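Local atomic coordinates of sugar ABC transporter, periplasmic sugar-binding protein (Caulobacter crescentus, PDB entry 4IRX), a protein that binds myo-inositol in the cleft between its two lobes, probably to deliver it to an ABC transporter for uptake. Residues A71-S75 and K76-G80; K126-P129 and A130-V134; D229-P232 and E233-A236. All coordinates share one frame; numbering follows the deposited sequence.

Contact 1. Residues A71-S75 and K76-G80; sequences APTDS and KALAG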
ATOM      1  N   ALA A  71      -9.187  -2.249  -5.525  1.00  9.46           N
ATOM      2  CA  ALA A  71      -7.852  -1.673  -5.331  1.00  9.58           C
ATOM      3  C   ALA A  71      -7.290  -1.531  -6.741  1.00 11.48           C
ATOM      4  O   ALA A  71      -6.791  -2.514  -7.309  1.00 10.43           O
ATOM      5  CB  ALA A  71      -6.969  -2.582  -4.477  1.00 11.70           C
ATOM      6  N   PRO A  72      -7.414  -0.326  -7.335  1.00 11.73           N
ATOM      7  CA  PRO A  72      -7.082  -0.193  -8.766  1.00 10.08           C
ATOM      8  C   PRO A  72      -5.592  -0.369  -9.032  1.00 14.24           C
ATOM      9  O   PRO A  72      -4.791   0.139  -8.247  1.00 12.16           O
ATOM     10  CB  PRO A  72      -7.484   1.245  -9.099  1.00 11.63           C
ATOM     11  CG  PRO A  72      -7.436   1.977  -7.756  1.00 12.63           C
ATOM     12  CD  PRO A  72      -7.885   0.944  -6.744  1.00 11.02           C
ATOM     13  N   THR A  73      -5.228  -1.019 -10.138  1.00 12.81           N
ATOM     14  CA  THR A  73      -3.826  -1.127 -10.551  1.00 11.96           C
ATOM     15  C   THR A  73      -3.199   0.243 -10.770  1.00 13.68           C
ATOM     16  O   THR A  73      -2.017   0.445 -10.488  1.00 16.02           O
ATOM     17  CB  THR A  73      -3.678  -1.940 -11.858  1.00 14.89           C
ATOM     18  OG1 THR A  73      -4.392  -1.263 -12.900  1.00 21.32           O
ATOM     19  CG2 THR A  73      -4.209  -3.346 -11.684  1.00 16.02           C
ATOM     20  N   ASP A  74      -3.994   1.170 -11.285  1.00 13.48           N
ATOM     21  CA  ASP A  74      -3.592   2.543 -11.538  1.00 12.67           C
ATOM     22  C   ASP A  74      -4.791   3.445 -11.211  1.00 15.66           C
ATOM     23  O   ASP A  74      -5.895   3.253 -11.735  1.00 13.24           O
ATOM     24  CB  ASP A  74      -3.171   2.684 -13.010  1.00 18.04           C
ATOM     25  CG  ASP A  74      -2.623   4.047 -13.330  1.00 20.05           C
ATOM     26  OD1 ASP A  74      -3.406   5.014 -13.384  1.00 16.16           O
ATOM     27  OD2 ASP A  74      -1.394   4.158 -13.554  1.00 27.06           O
ATOM     28  N   SER A  75      -4.573   4.407 -10.328  1.00 13.48           N
ATOM     29  CA  SER A  75      -5.643   5.225  -9.772  1.00 13.00           C
ATOM     30  C   SER A  75      -6.378   6.061 -10.815  1.00 17.08           C
ATOM     31  O   SER A  75      -7.600   6.235 -10.727  1.00 18.06           O
ATOM     32  CB  SER A  75      -5.126   6.111  -8.639  1.00 14.35           C
ATOM     33  OG  SER A  75      -4.796   5.331  -7.482  1.00 12.83           O
ATOM     34  N   LYS A  76      -5.655   6.557 -11.817  1.00 16.59           N
ATOM     35  CA  LYS A  76      -6.285   7.321 -12.896  1.00 18.64           C
ATOM     36  C   LYS A  76      -6.874   6.440 -13.975  1.00 13.36           C
ATOM     37  O   LYS A  76      -7.934   6.771 -14.526  1.00 15.94           O
ATOM     38  CB  LYS A  76      -5.270   8.265 -13.544  1.00 20.86           C
ATOM     39  CG  LYS A  76      -4.692   9.314 -12.635  1.00 35.15           C
ATOM     40  CD  LYS A  76      -5.761  10.266 -12.151  1.00 44.38           C
ATOM     41  CE  LYS A  76      -5.138  11.463 -11.446  1.00 52.00           C
ATOM     42  NZ  LYS A  76      -4.157  12.128 -12.340  1.00 50.03           N
ATOM     43  N   ALA A  77      -6.212   5.331 -14.288  1.00 15.73           N
ATOM     44  CA  ALA A  77      -6.616   4.472 -15.399  1.00 15.93           C
ATOM     45  C   ALA A  77      -7.949   3.760 -15.173  1.00 20.56           C
ATOM     46  O   ALA A  77      -8.629   3.377 -16.114  1.00 18.52           O
ATOM     47  CB  ALA A  77      -5.522   3.453 -15.727  1.00 21.30           C
ATOM     48  N   LEU A  78      -8.344   3.626 -13.918  1.00 12.19           N
ATOM     49  CA  LEU A  78      -9.585   2.939 -13.593  1.00 11.84           C
ATOM     50  C   LEU A  78     -10.771   3.890 -13.434  1.00 14.46           C
ATOM     51  O   LEU A  78     -11.880   3.455 -13.128  1.00 15.59           O
ATOM     52  CB  LEU A  78      -9.396   2.102 -12.320  1.00 14.30           C
ATOM     53  CG  LEU A  78      -8.920   0.656 -12.537  1.00 15.96           C
ATOM     54  CD1 LEU A  78     -10.062  -0.183 -13.051  1.00 16.46           C
ATOM     55  CD2 LEU A  78      -7.737   0.579 -13.482  1.00 15.61           C
ATOM     56  N   ALA A  79     -10.544   5.187 -13.628  1.00 17.07           N
ATOM     57  CA  ALA A  79     -11.599   6.181 -13.436  1.00 18.30           C
ATOM     58  C   ALA A  79     -12.757   5.985 -14.422  1.00 19.76           C
ATOM     59  O   ALA A  79     -13.930   6.116 -14.063  1.00 18.43           O
ATOM     60  CB  ALA A  79     -11.037   7.594 -13.537  1.00 18.24           C
ATOM     61  N   GLY A  80     -12.429   5.626 -15.656  1.00 17.77           N
ATOM     62  CA  GLY A  80     -13.438   5.380 -16.676  1.00 17.05           C
ATOM     63  C   GLY A  80     -14.329   4.191 -16.343  1.00 19.39           C
ATOM     64  O   GLY A  80     -15.562   4.255 -16.474  1.00 18.88           O
TER
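OD1 of Asp-74 accepts the backbone N-H groups of Ala-77 and, weakly, Lys-76, just before helix 79-87. The N of Ala-77 lies 3.0 Å from OD1 of Asp-74, with an N-H...O angle of 153°. That donor lies on the anti side of the carboxylate, 25° out of its plane. The N of Lys-76 reaches the same OD1 of Asp-74 at 3.1 Å, but this bond is bent. The weak bond to Lys-76, two residues on, gives an Asx-turn pattern. CG of Asp-74 stands anti to the backbone N (chi1 -175°), which brings OD1 within bonding distance of these N-H groups. A further weak bond runs from the N of Leu-78 to the O of Asp-74, 3.3 Å long.

The van der Waals packing centres on Leu-78. Its CG lies 3.8 Å from CB of Pro-72. Its CD2 is 3.9 Å from OG1 of Thr-73, and the two side chains cross at about a right angle; that hydroxyl is hydrogen-bonded to Ser-50. Helix 50-62 covers Leu-78 further through Gln-53, Ile-54 and Leu-57. Pro-72 O accepts from Arg-97, a residue of the inositol pocket.

One carboxylate oxygen thus gathers two successive backbone N-H groups, and its negative charge probably offsets their partial positive charge.

Contact 2. Residues K126-P129 and A130-V134; sequences KTYP and AGARV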
ATOM      1  N   LYS A 126      14.577  14.029  12.355  1.00  9.61           N
ATOM      2  CA  LYS A 126      14.832  13.962  13.795  1.00 10.97           C
ATOM      3  C   LYS A 126      16.125  13.205  14.092  1.00 13.80           C
ATOM      4  O   LYS A 126      16.895  13.574  14.987  1.00 13.52           O
ATOM      5  CB  LYS A 126      13.652  13.311  14.519  1.00 17.45           C
ATOM      6  CG  LYS A 126      13.954  12.912  15.960  1.00 18.61           C
ATOM      7  CD  LYS A 126      12.702  12.391  16.650  1.00 34.86           C
ATOM      8  CE  LYS A 126      13.014  11.865  18.041  1.00 47.05           C
ATOM      9  NZ  LYS A 126      11.803  11.261  18.674  1.00 46.96           N
ATOM     10  N   THR A 127      16.367  12.145  13.328  1.00 11.17           N
ATOM     11  CA  THR A 127      17.490  11.242  13.562  1.00 11.52           C
ATOM     12  C   THR A 127      18.806  11.800  13.031  1.00 10.54           C
ATOM     13  O   THR A 127      19.880  11.483  13.543  1.00 11.52           O
ATOM     14  CB  THR A 127      17.168   9.859  12.927  1.00 12.14           C
ATOM     15  OG1 THR A 127      15.980   9.354  13.550  1.00 13.70           O
ATOM     16  CG2 THR A 127      18.309   8.857  13.103  1.00 15.49           C
ATOM     17  N   TYR A 128      18.723  12.663  12.019  1.00 10.63           N
ATOM     18  CA  TYR A 128      19.906  13.242  11.403  1.00 10.05           C
ATOM     19  C   TYR A 128      19.822  14.761  11.400  1.00 12.63           C
ATOM     20  O   TYR A 128      19.631  15.369  10.355  1.00 11.33           O
ATOM     21  CB  TYR A 128      20.063  12.708   9.973  1.00 10.93           C
ATOM     22  CG  TYR A 128      20.404  11.233   9.909  1.00 13.03           C
ATOM     23  CD1 TYR A 128      19.408  10.268   9.871  1.00 12.89           C
ATOM     24  CD2 TYR A 128      21.723  10.813   9.915  1.00 13.22           C
ATOM     25  CE1 TYR A 128      19.718   8.915   9.798  1.00 14.03           C
ATOM     26  CE2 TYR A 128      22.044   9.461   9.853  1.00 14.40           C
ATOM     27  CZ  TYR A 128      21.030   8.530   9.794  1.00 14.99           C
ATOM     28  OH  TYR A 128      21.347   7.188   9.736  1.00 17.08           O
ATOM     29  N   PRO A 129      19.938  15.392  12.579  1.00 11.05           N
ATOM     30  CA  PRO A 129      19.640  16.833  12.563  1.00 12.86           C
ATOM     31  C   PRO A 129      20.628  17.703  11.807  1.00 14.50           C
ATOM     32  O   PRO A 129      20.288  18.864  11.556  1.00 15.87           O
ATOM     33  CB  PRO A 129      19.567  17.220  14.050  1.00 17.74           C
ATOM     34  CG  PRO A 129      20.131  16.068  14.806  1.00 20.38           C
ATOM     35  CD  PRO A 129      20.034  14.833  13.937  1.00 13.17           C
ATOM     36  N   ALA A 130      21.804  17.184  11.454  1.00 10.79           N
ATOM     37  CA  ALA A 130      22.769  17.930  10.640  1.00 11.46           C
ATOM     38  C   ALA A 130      22.664  17.594   9.145  1.00 13.64           C
ATOM     39  O   ALA A 130      23.478  18.058   8.330  1.00 15.88           O
ATOM     40  CB  ALA A 130      24.201  17.675  11.128  1.00 14.47           C
ATOM     41  N   GLY A 131      21.701  16.764   8.786  1.00  9.36           N
ATOM     42  CA  GLY A 131      21.523  16.378   7.394  1.00  9.75           C
ATOM     43  C   GLY A 131      21.796  14.899   7.163  1.00  9.90           C
ATOM     44  O   GLY A 131      22.329  14.201   8.025  1.00 10.15           O
ATOM     45  N   ALA A 132      21.416  14.417   5.985  1.00  9.57           N
ATOM     46  CA  ALA A 132      21.566  13.006   5.644  1.00  9.03           C
ATOM     47  C   ALA A 132      21.448  12.825   4.167  1.00 11.09           C
ATOM     48  O   ALA A 132      20.840  13.650   3.480  1.00 10.27           O
ATOM     49  CB  ALA A 132      20.530  12.187   6.327  1.00 10.87           C
ATOM     50  N   ARG A 133      22.041  11.740   3.679  1.00  9.15           N
ATOM     51  CA  ARG A 133      21.891  11.311   2.283  1.00  9.19           C
ATOM     52  C   ARG A 133      20.856  10.201   2.225  1.00 10.33           C
ATOM     53  O   ARG A 133      21.020   9.170   2.899  1.00 10.60           O
ATOM     54  CB  ARG A 133      23.224  10.786   1.742  1.00 10.72           C
ATOM     55  CG  ARG A 133      24.257  11.860   1.604  1.00 14.58           C
ATOM     56  CD  ARG A 133      25.650  11.296   1.338  1.00 23.17           C
ATOM     57  NE  ARG A 133      25.677  10.499   0.119  1.00 28.57           N
ATOM     58  CZ  ARG A 133      25.810  11.027  -1.093  1.00 38.02           C
ATOM     59  NH1 ARG A 133      25.939  12.343  -1.226  1.00 40.33           N
ATOM     60  NH2 ARG A 133      25.829  10.249  -2.169  1.00 35.63           N
ATOM     61  N   VAL A 134      19.777  10.424   1.458  1.00  8.25           N
ATOM     62  CA  VAL A 134      18.607   9.566   1.438  1.00  7.87           C
ATOM     63  C   VAL A 134      18.352   8.995   0.045  1.00  9.64           C
ATOM     64  O   VAL A 134      18.407   9.711  -0.959  1.00 11.66           O
ATOM     65  CB  VAL A 134      17.342  10.377   1.894  1.00 10.23           C
ATOM     66  CG1 VAL A 134      16.085   9.506   1.915  1.00 13.46           C
ATOM     67  CG2 VAL A 134      17.575  11.015   3.263  1.00 12.19           C
TER
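A type I beta turn from Tyr-128 to Gly-131 joins the end of helix 113-127 to strand 132-138. The N of Gly-131 donates to the O of Tyr-128 at 2.9 Å, with an N-H...O angle of 162°. Pro-129 and Ala-130 form the two corners of the turn. Gly-131 has a positive phi of 114°, where a side chain would collide with the O of Ala-130.

This is a helix-to-strand connection in a lobe of the periplasmic binding fold, and it leads into the parallel sheet of that lobe. CB and the near part of the Tyr-128 ring meet the start of the strand, while the hydroxyl end leads away. CB of Tyr-128 is 3.3 Å from the O of Gly-131. CG of Tyr-128 stands anti to the carbonyl carbon (chi1 -68°), beside the backbone N, and in this position it lies 3.7 Å from CB of Ala-132. The methyl meets the ring obliquely. The side chain also touches Asp-196, in the loop before strand 197-200, and Val-197 on that strand. With an alanine here, the Ala-132 methyl would probably lose its aromatic neighbour and a gap would be likely to open beside Val-197. The backbone of Ala-132 is hydrogen-bonded to Ala-163 and to Lys-165 of strand 164-171, the neighbour in the sheet.

Contact 3. Residues D229-P232 and E233-A236; sequences DAIP and EALA. With INS (1,2,3,4,5,6-hexahydroxy-cyclohexane), chain C.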
ATOM      1  N   ASP A 229       4.334  -0.897   5.961  1.00  7.73           N
ATOM      2  CA  ASP A 229       3.300  -1.987   5.966  1.00 10.94           C
ATOM      3  C   ASP A 229       3.257  -2.744   7.286  1.00  8.99           C
ATOM      4  O   ASP A 229       2.238  -3.324   7.621  1.00 10.48           O
ATOM      5  CB  ASP A 229       3.397  -3.064   4.851  1.00  9.73           C
ATOM      6  CG  ASP A 229       3.063  -2.530   3.479  1.00 11.98           C
ATOM      7  OD1 ASP A 229       2.474  -1.434   3.393  1.00 10.59           O
ATOM      8  OD2 ASP A 229       3.412  -3.197   2.484  1.00 11.10           O
ATOM      9  N   ALA A 230       4.369  -2.766   8.012  1.00  8.29           N
ATOM     10  CA  ALA A 230       4.474  -3.548   9.252  1.00 10.72           C
ATOM     11  C   ALA A 230       4.124  -5.026   9.055  1.00 11.05           C
ATOM     12  O   ALA A 230       3.404  -5.624   9.860  1.00 11.04           O
ATOM     13  CB  ALA A 230       3.628  -2.918  10.380  1.00 11.12           C
ATOM     14  N   ILE A 231       4.631  -5.623   7.985  1.00 12.33           N
ATOM     15  CA  ILE A 231       4.423  -7.055   7.813  1.00 11.37           C
ATOM     16  C   ILE A 231       5.313  -7.788   8.824  1.00 12.19           C
ATOM     17  O   ILE A 231       6.321  -7.244   9.264  1.00 11.14           O
ATOM     18  CB  ILE A 231       4.695  -7.546   6.359  1.00 12.30           C
ATOM     19  CG1 ILE A 231       6.179  -7.493   6.025  1.00 12.21           C
ATOM     20  CG2 ILE A 231       3.866  -6.725   5.346  1.00 12.33           C
ATOM     21  CD1 ILE A 231       6.507  -7.971   4.573  1.00 14.15           C
ATOM     22  N   PRO A 232       4.910  -9.000   9.231  1.00 12.56           N
ATOM     23  CA  PRO A 232       5.662  -9.688  10.296  1.00 14.29           C
ATOM     24  C   PRO A 232       7.146  -9.881  10.015  1.00 13.18           C
ATOM     25  O   PRO A 232       7.944  -9.816  10.946  1.00 13.54           O
ATOM     26  CB  PRO A 232       4.950 -11.039  10.403  1.00 18.24           C
ATOM     27  CG  PRO A 232       3.553 -10.751   9.907  1.00 17.38           C
ATOM     28  CD  PRO A 232       3.681  -9.717   8.853  1.00 14.05           C
ATOM     29  N   GLU A 233       7.513 -10.104   8.762  1.00 14.54           N
ATOM     30  CA  GLU A 233       8.915 -10.282   8.393  1.00 14.32           C
ATOM     31  C   GLU A 233       9.713  -9.027   8.715  1.00 13.83           C
ATOM     32  O   GLU A 233      10.843  -9.099   9.209  1.00 14.32           O
ATOM     33  CB  GLU A 233       9.010 -10.637   6.898  1.00 19.78           C
ATOM     34  CG  GLU A 233      10.337 -11.179   6.410  1.00 23.96           C
ATOM     35  CD  GLU A 233      10.264 -11.580   4.935  1.00 26.63           C
ATOM     36  OE1 GLU A 233       9.193 -11.380   4.310  1.00 38.59           O
ATOM     37  OE2 GLU A 233      11.275 -12.081   4.413  1.00 39.91           O
ATOM     38  N   ALA A 234       9.126  -7.860   8.450  1.00 13.20           N
ATOM     39  CA  ALA A 234       9.792  -6.598   8.767  1.00 11.05           C
ATOM     40  C   ALA A 234       9.857  -6.377  10.278  1.00 11.95           C
ATOM     41  O   ALA A 234      10.854  -5.876  10.798  1.00 13.14           O
ATOM     42  CB  ALA A 234       9.068  -5.424   8.096  1.00 13.11           C
ATOM     43  N   LEU A 235       8.775  -6.713  10.968  1.00 10.39           N
ATOM     44  CA  LEU A 235       8.745  -6.586  12.424  1.00 12.12           C
ATOM     45  C   LEU A 235       9.901  -7.386  13.063  1.00 10.05           C
ATOM     46  O   LEU A 235      10.546  -6.906  13.999  1.00 10.80           O
ATOM     47  CB  LEU A 235       7.365  -7.007  12.987  1.00 12.84           C
ATOM     48  CG  LEU A 235       6.140  -6.217  12.473  1.00 11.31           C
ATOM     49  CD1 LEU A 235       4.830  -6.797  13.029  1.00 12.77           C
ATOM     50  CD2 LEU A 235       6.278  -4.784  12.919  1.00 10.40           C
ATOM     51  N   ALA A 236      10.155  -8.577  12.530  1.00 11.95           N
ATOM     52  CA  ALA A 236      11.252  -9.420  13.006  1.00 13.48           C
ATOM     53  C   ALA A 236      12.603  -8.782  12.768  1.00 13.75           C
ATOM     54  O   ALA A 236      13.481  -8.864  13.632  1.00 13.65           O
ATOM     55  CB  ALA A 236      11.169 -10.794  12.372  1.00 16.18           C
TER
HETATM   56  C1  INS C 401       0.028  -0.851  -0.224  1.00  8.24           C
HETATM   57  C2  INS C 401       1.159  -1.597   0.403  1.00  8.99           C
HETATM   58  C3  INS C 401       1.723  -2.557  -0.613  1.00  8.66           C
HETATM   59  C4  INS C 401       2.237  -1.811  -1.802  1.00 10.19           C
HETATM   60  C5  INS C 401       1.127  -1.094  -2.474  1.00  8.58           C
HETATM   61  C6  INS C 401       0.432  -0.160  -1.511  1.00 10.68           C
HETATM   62  O1  INS C 401      -0.503   0.079   0.687  1.00  8.29           O
HETATM   63  O2  INS C 401       2.127  -0.695   0.847  1.00 10.06           O
HETATM   64  O3  INS C 401       2.735  -3.349  -0.040  1.00  9.33           O
HETATM   65  O4  INS C 401       2.879  -2.672  -2.687  1.00 11.40           O
HETATM   66  O5  INS C 401       1.625  -0.410  -3.578  1.00 10.97           O
HETATM   67  O6  INS C 401      -0.605   0.552  -2.136  1.00  8.84           O
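Leu-235 packs back over the loop that precedes its helix. Its CB lies 3.5 Å from the O of Pro-232. CG comes next and stands 3.4 Å from the O of Ile-231. It is anti to its own carbonyl carbon (chi1 -59°), which turns the branch toward the loop. At the tip the two methyls part. CD1 is 3.7 Å from the O of Ala-230, and CD2 is 4.1 Å from CB of Ala-230.

Ile-231 is the N-cap of helix 232-239. Its O accepts from the N of Leu-235 at 3.0 Å, with an N-H...O angle of 164°, and more weakly from the N of Ala-234. Glu-233 points its carboxylate elsewhere, to a salt bridge with Arg-176.

Asp-229, at the other end of the loop, holds the ligand. Its OD1 accepts from O2 of the inositol at 2.7 Å, and its OD2 from O3 at 2.6 Å. Gln-249, also in the pocket, donates to OD1. The other partners of the ring include Asp-96, Asp-140, Asn-139 and Ser-174. Each Asp-229 oxygen therefore takes a different hydroxyl. The carboxylate reads two neighbouring hydroxyls of the ring at once, and the Gln-249 bond probably steadies its orientation.

Along the chain the three contacts come in series, and none nests in or crosses another. Contact 1 closes the loop from strand 67-70 to helix 79-87, in the lobe with the seven-stranded mixed sheet. Contact 2 follows, turning helix 113-127 into strand 132-138 of the four-stranded parallel sheet. Contact 3 closes the loop between strand 224-226, an outer strand of that same sheet, and helix 232-239. The centres of contacts 1 and 3 are about 28 Å apart, on opposite sides of the chain's centre. The inositol is bound by Asp-229 of contact 3 and lies about 8 Å from the side chain of Ser-75 in contact 1. Contact 2 sits remote at the surface, its centre about 36 Å from that of contact 1.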